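Local coordinates for protein ribosomal RNA small subunit methyltransferase Nep1 (PDB 3O7B) that probably methylates N1 of a specific pseudouridine in small-subunit ribosomal RNA during ribosome biogenesis, using S-adenosyl-L-methionine as methyl donor, at residues Leu78-Lys83 and Thr111-Ile116. Sequence-based numbering, arbitrary orientation.
Sequences LEFREK and TLNGEI
The ring of F80 presents its edge to 111-116: CD1 of L112 lies near the ring plane, 4.4 Å from CE1 of F80, and the side-chain amide of N113 stands by the same edge. F202 meets the F80 ring edge-to-face. Segment 111-116 holds the type I beta turn T111-G114, the bend of the beta hairpin of strands 105-111 and 116-119 in the SPOUT methyltransferase sheet; 78-83 is a loop closing in a 3-10 turn before helix 87-98. Between them L112, at the second position of the turn, reaches over with both methyls. CD2 of L112 rests 3.7 Å from CD of K83, while CD1 of L112 packs 3.4 Å from O of K83, a van der Waals neighbour of an oxygen hydrogen-bonded to S36 OG. A branched, apolar leucine suits a place that must meet an aromatic edge and a lysine's methylenes; an alanine here would probably open a gap beside K83 and leave the F80 edge without its methyl neighbour. Lysine suits the other side because its chain, extended beyond CG, offers aliphatic carbon to L112 and carries NZ away to a salt bridge with E34, a hydrogen bond to D200 O, and cation-pi contacts with F196 and F202, close to the cofactor-binding G199. The turn is braced by T111, whose OG1 accepts from N113 N in an ST turn and also from E115 N. G114 has a phi of 87°, a positive value glycine adopts readily. T111 OG1 donates to E115 OE1 at 2.7 Å, meeting the lone pair that faces away from OE2.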
loop_
_atom_site.group_PDB
_atom_site.type_symbol
_atom_site.label_atom_id
_atom_site.label_comp_id
_atom_site.label_asym_id
_atom_site.label_seq_id
_atom_site.Cartn_x
_atom_site.Cartn_y
_atom_site.Cartn_z
ATOM N N LEU A 78 -2.506 -12.217 24.557
ATOM C CA LEU A 78 -2.847 -13.024 23.382
ATOM C C LEU A 78 -1.735 -13.997 22.983
ATOM O O LEU A 78 -0.561 -13.660 23.078
ATOM C CB LEU A 78 -3.187 -12.119 22.187
ATOM C CG LEU A 78 -4.431 -11.234 22.265
ATOM C CD1 LEU A 78 -4.576 -10.530 20.915
ATOM C CD2 LEU A 78 -5.688 -12.036 22.579
ATOM N N GLU A 79 -2.116 -15.189 22.525
ATOM C CA GLU A 79 -1.170 -16.130 21.917
ATOM C C GLU A 79 -0.752 -15.648 20.527
ATOM O O GLU A 79 -1.498 -14.908 19.881
ATOM C CB GLU A 79 -1.778 -17.537 21.821
ATOM C CG GLU A 79 -2.150 -18.156 23.171
ATOM C CD GLU A 79 -0.944 -18.410 24.067
ATOM O OE1 GLU A 79 0.103 -18.885 23.562
ATOM O OE2 GLU A 79 -1.048 -18.143 25.285
ATOM N N PHE A 80 0.420 -16.089 20.076
ATOM C CA PHE A 80 1.034 -15.650 18.809
ATOM C C PHE A 80 0.827 -14.156 18.518
ATOM O O PHE A 80 0.517 -13.755 17.380
ATOM C CB PHE A 80 0.651 -16.556 17.612
ATOM C CG PHE A 80 -0.842 -16.755 17.408
ATOM C CD1 PHE A 80 -1.562 -15.940 16.530
ATOM C CD2 PHE A 80 -1.517 -17.809 18.040
ATOM C CE1 PHE A 80 -2.943 -16.131 16.326
ATOM C CE2 PHE A 80 -2.887 -18.004 17.844
ATOM C CZ PHE A 80 -3.602 -17.166 16.987
ATOM N N ARG A 81 1.035 -13.340 19.547
ATOM C CA ARG A 81 0.671 -11.935 19.486
ATOM C C ARG A 81 1.457 -11.193 18.412
ATOM O O ARG A 81 0.934 -10.248 17.799
ATOM C CB ARG A 81 0.810 -11.245 20.851
ATOM C CG ARG A 81 0.299 -9.780 20.864
ATOM C CD ARG A 81 1.483 -8.849 20.789
ATOM N NE ARG A 81 1.162 -7.422 20.688
ATOM C CZ ARG A 81 1.056 -6.750 19.544
ATOM N NH1 ARG A 81 1.175 -7.372 18.371
ATOM N NH2 ARG A 81 0.822 -5.447 19.579
ATOM N N GLU A 82 2.687 -11.633 18.153
ATOM C CA GLU A 82 3.528 -10.975 17.155
ATOM C C GLU A 82 2.903 -11.000 15.751
ATOM O O GLU A 82 3.223 -10.148 14.923
ATOM C CB GLU A 82 4.949 -11.569 17.148
ATOM C CG GLU A 82 5.089 -12.966 16.549
ATOM C CD GLU A 82 4.674 -14.083 17.503
ATOM O OE1 GLU A 82 4.365 -13.801 18.689
ATOM O OE2 GLU A 82 4.669 -15.252 17.059
ATOM N N LYS A 83 1.999 -11.948 15.500
ATOM C CA LYS A 83 1.333 -12.044 14.190
ATOM C C LYS A 83 0.065 -11.202 14.067
ATOM O O LYS A 83 -0.470 -11.056 12.965
ATOM C CB LYS A 83 0.948 -13.499 13.890
ATOM C CG LYS A 83 2.137 -14.400 13.646
ATOM C CD LYS A 83 1.676 -15.766 13.182
ATOM C CE LYS A 83 2.849 -16.579 12.682
ATOM N NZ LYS A 83 2.432 -17.951 12.253
ATOM N N THR A 111 -6.940 -16.381 6.760
ATOM C CA THR A 111 -6.638 -15.618 7.967
ATOM C C THR A 111 -5.844 -16.452 8.980
ATOM O O THR A 111 -5.751 -17.690 8.852
ATOM C CB THR A 111 -7.895 -15.080 8.656
ATOM O OG1 THR A 111 -8.571 -16.181 9.283
ATOM C CG2 THR A 111 -8.826 -14.407 7.666
ATOM N N LEU A 112 -5.300 -15.769 9.987
ATOM C CA LEU A 112 -4.574 -16.419 11.088
ATOM C C LEU A 112 -5.391 -17.480 11.783
ATOM O O LEU A 112 -4.815 -18.385 12.391
ATOM C CB LEU A 112 -4.187 -15.398 12.147
ATOM C CG LEU A 112 -2.993 -14.524 11.849
ATOM C CD1 LEU A 112 -2.945 -13.403 12.876
ATOM C CD2 LEU A 112 -1.722 -15.364 11.889
ATOM N N ASN A 113 -6.710 -17.333 11.738
ATOM C CA ASN A 113 -7.623 -18.273 12.396
ATOM C C ASN A 113 -8.140 -19.360 11.460
ATOM O O ASN A 113 -9.016 -20.153 11.840
ATOM C CB ASN A 113 -8.761 -17.510 13.082
ATOM C CG ASN A 113 -8.256 -16.616 14.208
ATOM O OD1 ASN A 113 -8.632 -15.440 14.309
ATOM N ND2 ASN A 113 -7.377 -17.163 15.050
ATOM N N GLY A 114 -7.601 -19.399 10.244
ATOM C CA GLY A 114 -7.901 -20.450 9.271
ATOM C C GLY A 114 -9.111 -20.235 8.381
ATOM O O GLY A 114 -9.484 -21.125 7.596
ATOM N N GLU A 115 -9.726 -19.056 8.476
ATOM C CA GLU A 115 -10.878 -18.745 7.634
ATOM C C GLU A 115 -10.411 -18.439 6.214
ATOM O O GLU A 115 -9.284 -17.963 6.022
ATOM C CB GLU A 115 -11.647 -17.550 8.181
ATOM C CG GLU A 115 -12.174 -17.758 9.574
ATOM C CD GLU A 115 -12.108 -16.500 10.398
ATOM O OE1 GLU A 115 -11.022 -15.859 10.445
ATOM O OE2 GLU A 115 -13.137 -16.150 11.010
ATOM N N ILE A 116 -11.263 -18.713 5.234
ATOM C CA ILE A 116 -10.972 -18.505 3.834
ATOM C C ILE A 116 -11.932 -17.437 3.299
ATOM O O ILE A 116 -13.153 -17.608 3.372
ATOM C CB ILE A 116 -11.113 -19.829 3.019
ATOM C CG1 ILE A 116 -10.085 -20.889 3.480
ATOM C CG2 ILE A 116 -10.975 -19.573 1.544
ATOM C CD1 ILE A 116 -8.629 -20.448 3.363
#